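Local coordinates for putative 2,5-diketo-D-gluconic acid reductase B (Sinorhizobium meliloti, PDB 3UP8), which probably reduces methylglyoxal to hydroxyacetone with NADPH, as a TIM-barrel member of the aldo/keto reductase family, at residues Ala47-Leu50 against Arg51-Gln55; His63-Ala67 against Gln68-Asn72; Val287-Gln290 against Gly291-Glu295. One frame throughout, in Å; residues are numbered along the deposited sequence.

Contact 1. Residues Ala47-Leu50 against Arg51-Gln55; sequences AEVL and RILPQ
Along helix 46-59, the carbonyl O of Ala-47 takes the N-H of Arg-51 at 3.1 Å, and the CB of the arginine rests near the same oxygen. Glu-48 repeats the step, Ile-52 N to Glu-48 O at 2.9 Å. That oxygen is also overlaid by the isoleucine side chain: CG1 stands beside the backbone N, and CD1 then folds over Glu-48 O with chi2 at 126°, off a staggered value, so the closeness of this approach is doubtful. The acid of Glu-48 turns back along the chain, where OE1 is hydrogen-bonded to Ser-45 N. Arg-51 bends at chi3 (-43°) and brings its guanidinium back over this residue, with Glu-48 CA against one face near the rim and NH2 3.9 Å from Glu-48 CG. Carboxylate and guanidinium planes are 55° apart, and Glu-48 OE2 and Arg-51 NH2 remain separated by 5.2 Å, so any attraction between the charges acts without direct contact. Val-49 receives the N-H of Leu-53, and on the buried side the two side chains run alongside each other in the same direction, Val-49 CG1 lying 4.0 Å from Leu-53 CD2. At Leu-50 the series breaks: Pro-54 has no N-H to give, and the helix is kinked there; its ring CG instead lies 3.3 Å from Leu-50 O. Leu-50 itself packs on Glu-75 and Glu-78 of helix 73-83, while Ile-52 and Leu-53 reach Phe-39 of strand 37-40. This is an amphipathic barrel helix, the crossover of the beta-alpha-beta unit formed by strand 37-40, helix 46-59 and strand 63-65 in the TIM barrel.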
loop_
_atom_site.group_PDB
_atom_site.type_symbol
_atom_site.label_atom_id
_atom_site.label_comp_id
_atom_site.label_asym_id
_atom_site.label_seq_id
_atom_site.Cartn_x
_atom_site.Cartn_y
_atom_site.Cartn_z
ATOM N N ALA A 47 -14.296 -13.955 2.986
ATOM C CA ALA A 47 -15.554 -13.635 3.660
ATOM C C ALA A 47 -15.505 -12.286 4.371
ATOM O O ALA A 47 -16.473 -11.535 4.317
ATOM C CB ALA A 47 -15.955 -14.754 4.637
ATOM N N GLU A 48 -14.381 -11.986 5.031
ATOM C CA GLU A 48 -14.178 -10.674 5.658
ATOM C C GLU A 48 -14.263 -9.533 4.636
ATOM O O GLU A 48 -14.896 -8.505 4.897
ATOM C CB GLU A 48 -12.840 -10.613 6.397
ATOM C CG GLU A 48 -12.794 -11.367 7.721
ATOM C CD GLU A 48 -11.421 -11.308 8.384
ATOM O OE1 GLU A 48 -10.408 -11.639 7.727
ATOM O OE2 GLU A 48 -11.352 -10.929 9.573
ATOM N N VAL A 49 -13.631 -9.721 3.473
ATOM C CA VAL A 49 -13.703 -8.750 2.372
ATOM C C VAL A 49 -15.144 -8.518 1.887
ATOM O O VAL A 49 -15.564 -7.366 1.713
ATOM C CB VAL A 49 -12.767 -9.158 1.183
ATOM C CG1 VAL A 49 -13.076 -8.355 -0.082
ATOM C CG2 VAL A 49 -11.308 -8.997 1.582
ATOM N N LEU A 50 -15.897 -9.600 1.676
ATOM C CA LEU A 50 -17.278 -9.487 1.191
ATOM C C LEU A 50 -18.201 -8.773 2.181
ATOM O O LEU A 50 -19.161 -8.117 1.777
ATOM C CB LEU A 50 -17.872 -10.860 0.881
ATOM C CG LEU A 50 -17.471 -11.632 -0.364
ATOM C CD1 LEU A 50 -18.190 -12.974 -0.339
ATOM C CD2 LEU A 50 -17.795 -10.862 -1.629
ATOM N N ARG A 51 -17.910 -8.918 3.470
ATOM C CA ARG A 51 -18.669 -8.259 4.519
ATOM C C ARG A 51 -18.280 -6.785 4.664
ATOM O O ARG A 51 -19.149 -5.905 4.666
ATOM C CB ARG A 51 -18.460 -8.987 5.849
ATOM C CG ARG A 51 -19.490 -8.648 6.940
ATOM C CD ARG A 51 -18.926 -8.935 8.330
ATOM N NE ARG A 51 -18.213 -10.214 8.365
ATOM C CZ ARG A 51 -17.080 -10.436 9.033
ATOM N NH1 ARG A 51 -16.514 -9.462 9.740
ATOM N NH2 ARG A 51 -16.510 -11.636 8.987
ATOM N N ILE A 52 -16.981 -6.511 4.763
ATOM C CA ILE A 52 -16.515 -5.188 5.191
ATOM C C ILE A 52 -16.238 -4.205 4.050
ATOM O O ILE A 52 -16.551 -3.016 4.172
ATOM C CB ILE A 52 -15.291 -5.316 6.129
ATOM C CG1 ILE A 52 -15.686 -6.095 7.384
ATOM C CG2 ILE A 52 -14.755 -3.954 6.535
ATOM C CD1 ILE A 52 -14.787 -7.270 7.655
ATOM N N LEU A 53 -15.664 -4.685 2.944
ATOM C CA LEU A 53 -15.365 -3.791 1.815
ATOM C C LEU A 53 -16.569 -2.971 1.303
ATOM O O LEU A 53 -16.416 -1.777 1.047
ATOM C CB LEU A 53 -14.635 -4.524 0.674
ATOM C CG LEU A 53 -14.126 -3.694 -0.517
ATOM C CD1 LEU A 53 -13.357 -2.459 -0.054
ATOM C CD2 LEU A 53 -13.253 -4.555 -1.427
ATOM N N PRO A 54 -17.770 -3.586 1.179
ATOM C CA PRO A 54 -18.932 -2.764 0.774
ATOM C C PRO A 54 -19.171 -1.572 1.707
ATOM O O PRO A 54 -19.453 -0.467 1.249
ATOM C CB PRO A 54 -20.106 -3.756 0.860
ATOM C CG PRO A 54 -19.465 -5.078 0.561
ATOM C CD PRO A 54 -18.125 -5.016 1.258
ATOM N N GLN A 55 -19.036 -1.803 3.008
ATOM C CA GLN A 55 -19.173 -0.739 3.992
ATOM C C GLN A 55 -18.064 0.302 3.846
ATOM O O GLN A 55 -18.332 1.500 3.884
ATOM C CB GLN A 55 -19.153 -1.316 5.394
ATOM C CG GLN A 55 -20.210 -2.377 5.643
ATOM C CD GLN A 55 -20.196 -2.829 7.082
ATOM O OE1 GLN A 55 -19.962 -4.006 7.379
ATOM N NE2 GLN A 55 -20.414 -1.881 7.998
#

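Contact 2. Residues His63-Ala67 against Gln68-Asn72. With ACT (acetate ion), chain C.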
loop_
_atom_site.group_PDB
_atom_site.type_symbol
_atom_site.label_atom_id
_atom_site.label_comp_id
_atom_site.label_asym_id
_atom_site.label_seq_id
_atom_site.Cartn_x
_atom_site.Cartn_y
_atom_site.Cartn_z
ATOM N N HIS A 63 -9.693 3.549 -2.480
ATOM C CA HIS A 63 -8.444 2.904 -2.826
ATOM C C HIS A 63 -8.550 1.525 -2.207
ATOM O O HIS A 63 -8.790 1.389 -1.018
ATOM C CB HIS A 63 -7.271 3.743 -2.270
ATOM C CG HIS A 63 -5.932 3.076 -2.332
ATOM N ND1 HIS A 63 -4.805 3.641 -1.767
ATOM C CD2 HIS A 63 -5.534 1.896 -2.862
ATOM C CE1 HIS A 63 -3.776 2.834 -1.944
ATOM N NE2 HIS A 63 -4.188 1.775 -2.615
ATOM N N VAL A 64 -8.453 0.494 -3.039
ATOM C CA VAL A 64 -8.513 -0.882 -2.562
ATOM C C VAL A 64 -7.262 -1.620 -3.033
ATOM O O VAL A 64 -6.909 -1.542 -4.208
ATOM C CB VAL A 64 -9.766 -1.636 -3.079
ATOM C CG1 VAL A 64 -9.776 -3.057 -2.533
ATOM C CG2 VAL A 64 -11.064 -0.896 -2.668
ATOM N N ASP A 65 -6.609 -2.305 -2.097
ATOM C CA ASP A 65 -5.347 -2.998 -2.351
ATOM C C ASP A 65 -5.438 -4.500 -2.106
ATOM O O ASP A 65 -5.810 -4.951 -1.010
ATOM C CB ASP A 65 -4.235 -2.389 -1.495
ATOM C CG ASP A 65 -2.889 -3.036 -1.744
ATOM O OD1 ASP A 65 -2.647 -4.139 -1.187
ATOM O OD2 ASP A 65 -2.079 -2.430 -2.482
ATOM N N THR A 66 -5.065 -5.279 -3.122
ATOM C CA THR A 66 -5.087 -6.744 -3.034
ATOM C C THR A 66 -3.839 -7.335 -3.729
ATOM O O THR A 66 -2.915 -6.587 -4.078
ATOM C CB THR A 66 -6.441 -7.304 -3.576
ATOM O OG1 THR A 66 -6.547 -8.711 -3.317
ATOM C CG2 THR A 66 -6.601 -7.016 -5.081
ATOM N N ALA A 67 -3.786 -8.661 -3.871
ATOM C CA ALA A 67 -2.624 -9.355 -4.438
ATOM C C ALA A 67 -3.061 -10.723 -4.911
ATOM O O ALA A 67 -3.994 -11.291 -4.364
ATOM C CB ALA A 67 -1.521 -9.507 -3.397
ATOM N N GLN A 68 -2.377 -11.260 -5.908
ATOM C CA GLN A 68 -2.647 -12.624 -6.359
ATOM C C GLN A 68 -2.548 -13.623 -5.206
ATOM O O GLN A 68 -3.440 -14.459 -5.031
ATOM C CB GLN A 68 -1.694 -13.009 -7.490
ATOM C CG GLN A 68 -2.023 -12.306 -8.786
ATOM C CD GLN A 68 -0.947 -12.455 -9.864
ATOM O OE1 GLN A 68 0.110 -13.048 -9.648
ATOM N NE2 GLN A 68 -1.244 -11.929 -11.040
ATOM N N ILE A 69 -1.504 -13.491 -4.388
ATOM C CA ILE A 69 -1.226 -14.461 -3.312
ATOM C C ILE A 69 -2.199 -14.410 -2.146
ATOM O O ILE A 69 -2.321 -15.400 -1.426
ATOM C CB ILE A 69 0.229 -14.366 -2.773
ATOM C CG1 ILE A 69 0.616 -15.632 -1.992
ATOM C CG2 ILE A 69 0.421 -13.122 -1.895
ATOM C CD1 ILE A 69 0.602 -16.919 -2.818
ATOM N N TYR A 70 -2.872 -13.276 -1.932
ATOM C CA TYR A 70 -3.833 -13.190 -0.814
ATOM C C TYR A 70 -5.020 -14.110 -1.020
ATOM O O TYR A 70 -5.654 -14.496 -0.059
ATOM C CB TYR A 70 -4.391 -11.775 -0.575
ATOM C CG TYR A 70 -3.387 -10.676 -0.405
ATOM C CD1 TYR A 70 -2.080 -10.928 0.026
ATOM C CD2 TYR A 70 -3.764 -9.357 -0.641
ATOM C CE1 TYR A 70 -1.165 -9.880 0.181
ATOM C CE2 TYR A 70 -2.861 -8.315 -0.494
ATOM C CZ TYR A 70 -1.567 -8.580 -0.098
ATOM O OH TYR A 70 -0.698 -7.508 0.035
ATOM N N GLY A 71 -5.329 -14.452 -2.266
ATOM C CA GLY A 71 -6.445 -15.355 -2.546
ATOM C C GLY A 71 -7.823 -14.732 -2.379
ATOM O O GLY A 71 -8.818 -15.439 -2.290
ATOM N N ASN A 72 -7.905 -13.406 -2.331
ATOM C CA ASN A 72 -9.212 -12.755 -2.159
ATOM C C ASN A 72 -9.589 -11.779 -3.278
ATOM O O ASN A 72 -10.515 -10.974 -3.118
ATOM C CB ASN A 72 -9.281 -12.068 -0.788
ATOM C CG ASN A 72 -8.136 -11.079 -0.569
ATOM O OD1 ASN A 72 -7.562 -10.558 -1.524
ATOM N ND2 ASN A 72 -7.802 -10.821 0.691
HETATM C C ACT C . 2.052 -8.216 1.979
HETATM O O ACT C . 1.256 -7.271 1.781
HETATM O OXT ACT C . 1.915 -9.190 1.230
HETATM C CH3 ACT C . 3.108 -8.198 3.038
#
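Ala-67 and Tyr-70 form the tight part of this turn. The methyl CB of Ala-67 sits almost exactly over the middle of the tyrosine ring, 3.3 Å from the centroid and 8° off the normal, a close CH-pi contact. The phenol is brought there by chi1 of -53°, which sets CG beside its own backbone N and lays the ring over Ala-67, just past the strand; Tyr-70 CD2 then also comes to 3.3 Å from Ala-67 N. A second, polar link is equally local: OG1 of Thr-66 donates to Asn-72 OD1 at 2.8 Å, nearly in line with the C=O bond, and the amide's ND2 is used by the carbonyls of Met-44 and Thr-41. Both ends of the buried amide are thereby satisfied and its rotation is fixed.

The slacker side is at Ile-69 and Gly-71, both exposed. The type I turn from Gln-68 to Gly-71 closes with a weak bond, Gly-71 N to Gln-68 O at 3.3 Å, preceded by another weak one from Tyr-70 N to Ala-67 O. Ile-69 CG2 lies 4.4 Å from Ala-67 CB, whereas the Gln-68 amide is tied outward to Asn-100 and Ser-109. At the outer end of the ring, Tyr-70 OH donates to acetate O at 2.6 Å, and the ion, probably from the crystallisation liquor, is held as well by His-128 NE2; its OXT lies at the ring edge. Lys-95 NZ bonds to Tyr-70 OH and Thr-66 O and forms a salt bridge with Asp-65 OD1. These residues, at the C-terminal end of the barrel strands, are consistent with the Asp-Tyr-Lys-His catalytic tetrad of aldo/keto reductases, with Tyr-70 the predicted proton donor.

Contact 3. Residues Val287-Gln290 against Gly291-Glu295; sequences VNPQ and GLAPE
Between Pro-289 and Ala-293 the backbone folds round on itself, the carbonyl O of Pro-289 accepting two N-H groups: Ala-293 N at 2.9 Å, nearly straight at 164°, and Leu-292 N at 3.2 Å, which approaches from above the carbonyl plane. Gly-291 lies inside this turn with a positive phi (94°), a conformation readily reached by glycine. Apolar side chains flank the turn. The ring of Pro-289 meets Leu-292 at about a right angle, CG to CB at 4.0 Å, and the methyl CB of Ala-293 is directed at the preceding residues, 3.3 Å from Asn-288 OD1. That amide oxygen, carried toward the turn with CG anti to the backbone N (chi1 -154°), takes a bond from Trp-296 NE1 and another from a water that also donates to Pro-294 O, linking the two limbs. The turn belongs to the C-terminal tail after helix 270-277, which lies against the loops that follow strands 91-96 and 122-127, at the C-terminal end of the barrel: Leu-292 packs on Trp-97 and pairs by backbone with Gly-131, while Pro-289 leans on Trp-129.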
loop_
_atom_site.group_PDB
_atom_site.type_symbol
_atom_site.label_atom_id
_atom_site.label_comp_id
_atom_site.label_asym_id
_atom_site.label_seq_id
_atom_site.Cartn_x
_atom_site.Cartn_y
_atom_site.Cartn_z
ATOM N N VAL A 287 7.845 -8.564 8.629
ATOM C CA VAL A 287 7.748 -9.438 7.451
ATOM C C VAL A 287 9.115 -9.592 6.775
ATOM O O VAL A 287 9.669 -8.629 6.258
ATOM C CB VAL A 287 6.690 -8.890 6.435
ATOM C CG1 VAL A 287 6.502 -9.849 5.259
ATOM C CG2 VAL A 287 5.343 -8.651 7.132
ATOM N N ASN A 288 9.658 -10.812 6.774
ATOM C CA ASN A 288 11.010 -11.054 6.264
ATOM C C ASN A 288 11.155 -12.481 5.684
ATOM O O ASN A 288 11.937 -13.288 6.204
ATOM C CB ASN A 288 12.010 -10.841 7.411
ATOM C CG ASN A 288 13.399 -10.440 6.931
ATOM O OD1 ASN A 288 13.718 -10.487 5.740
ATOM N ND2 ASN A 288 14.240 -10.038 7.876
ATOM N N PRO A 289 10.379 -12.816 4.632
ATOM C CA PRO A 289 10.456 -14.198 4.130
ATOM C C PRO A 289 11.749 -14.489 3.369
ATOM O O PRO A 289 12.142 -13.747 2.463
ATOM C CB PRO A 289 9.216 -14.338 3.238
ATOM C CG PRO A 289 8.872 -12.948 2.848
ATOM C CD PRO A 289 9.331 -12.032 3.957
ATOM N N GLN A 290 12.424 -15.558 3.779
ATOM C CA GLN A 290 13.688 -15.965 3.169
ATOM C C GLN A 290 13.491 -16.259 1.682
ATOM O O GLN A 290 12.534 -16.934 1.298
ATOM C CB GLN A 290 14.250 -17.189 3.913
ATOM C CG GLN A 290 15.499 -17.818 3.288
ATOM C CD GLN A 290 16.653 -16.843 3.166
ATOM O OE1 GLN A 290 17.425 -16.901 2.202
ATOM N NE2 GLN A 290 16.773 -15.927 4.138
ATOM N N GLY A 291 14.381 -15.731 0.847
ATOM C CA GLY A 291 14.289 -15.933 -0.598
ATOM C C GLY A 291 13.548 -14.817 -1.327
ATOM O O GLY A 291 13.933 -14.424 -2.431
ATOM N N LEU A 292 12.492 -14.294 -0.706
ATOM C CA LEU A 292 11.662 -13.249 -1.316
ATOM C C LEU A 292 12.143 -11.870 -0.891
ATOM O O LEU A 292 12.151 -10.923 -1.684
ATOM C CB LEU A 292 10.198 -13.403 -0.881
ATOM C CG LEU A 292 9.453 -14.710 -1.136
ATOM C CD1 LEU A 292 7.984 -14.547 -0.828
ATOM C CD2 LEU A 292 9.635 -15.174 -2.559
ATOM N N ALA A 293 12.498 -11.757 0.385
ATOM C CA ALA A 293 12.979 -10.499 0.945
ATOM C C ALA A 293 14.351 -10.175 0.377
ATOM O O ALA A 293 15.135 -11.088 0.112
ATOM C CB ALA A 293 13.039 -10.602 2.465
ATOM N N PRO A 294 14.649 -8.889 0.171
ATOM C CA PRO A 294 15.994 -8.527 -0.255
ATOM C C PRO A 294 16.890 -8.334 0.964
ATOM O O PRO A 294 16.417 -8.414 2.108
ATOM C CB PRO A 294 15.776 -7.179 -0.907
ATOM C CG PRO A 294 14.694 -6.549 -0.057
ATOM C CD PRO A 294 13.816 -7.691 0.413
ATOM N N GLU A 295 18.167 -8.068 0.707
ATOM C CA GLU A 295 19.075 -7.574 1.733
ATOM C C GLU A 295 18.620 -6.149 2.022
ATOM O O GLU A 295 18.934 -5.227 1.275
ATOM C CB GLU A 295 20.536 -7.628 1.232
ATOM C CG GLU A 295 21.599 -7.243 2.263
ATOM C CD GLU A 295 21.689 -8.222 3.439
ATOM O OE1 GLU A 295 21.016 -9.279 3.416
ATOM O OE2 GLU A 295 22.440 -7.932 4.399
HETATM O O HOH W 1 16.171 -10.473 4.281
#

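How the contacts relate
Contacts 1 and 2 are partly buried and adjoin: helix 46-59 leads into strand 63-65, and Leu-53 CD1 packs on Val-64 CG2 at 3.8 Å. Contact 3 lies on the surface, its nearest atoms about 8 Å from contact 2 and about 16 Å from contact 1. Chemistry follows place. Regular main-chain bonds and aliphatic packing dominate the outer helix, whereas 63-72 brings polar side chains and a tyrosine to the predicted active site at the strand ends. In 287-295 a glycine-containing turn and a bridging water organise the tail. Leu-292 stands about 10 Å from Tyr-70, side chain to side chain, placing contact 3 near the same pocket.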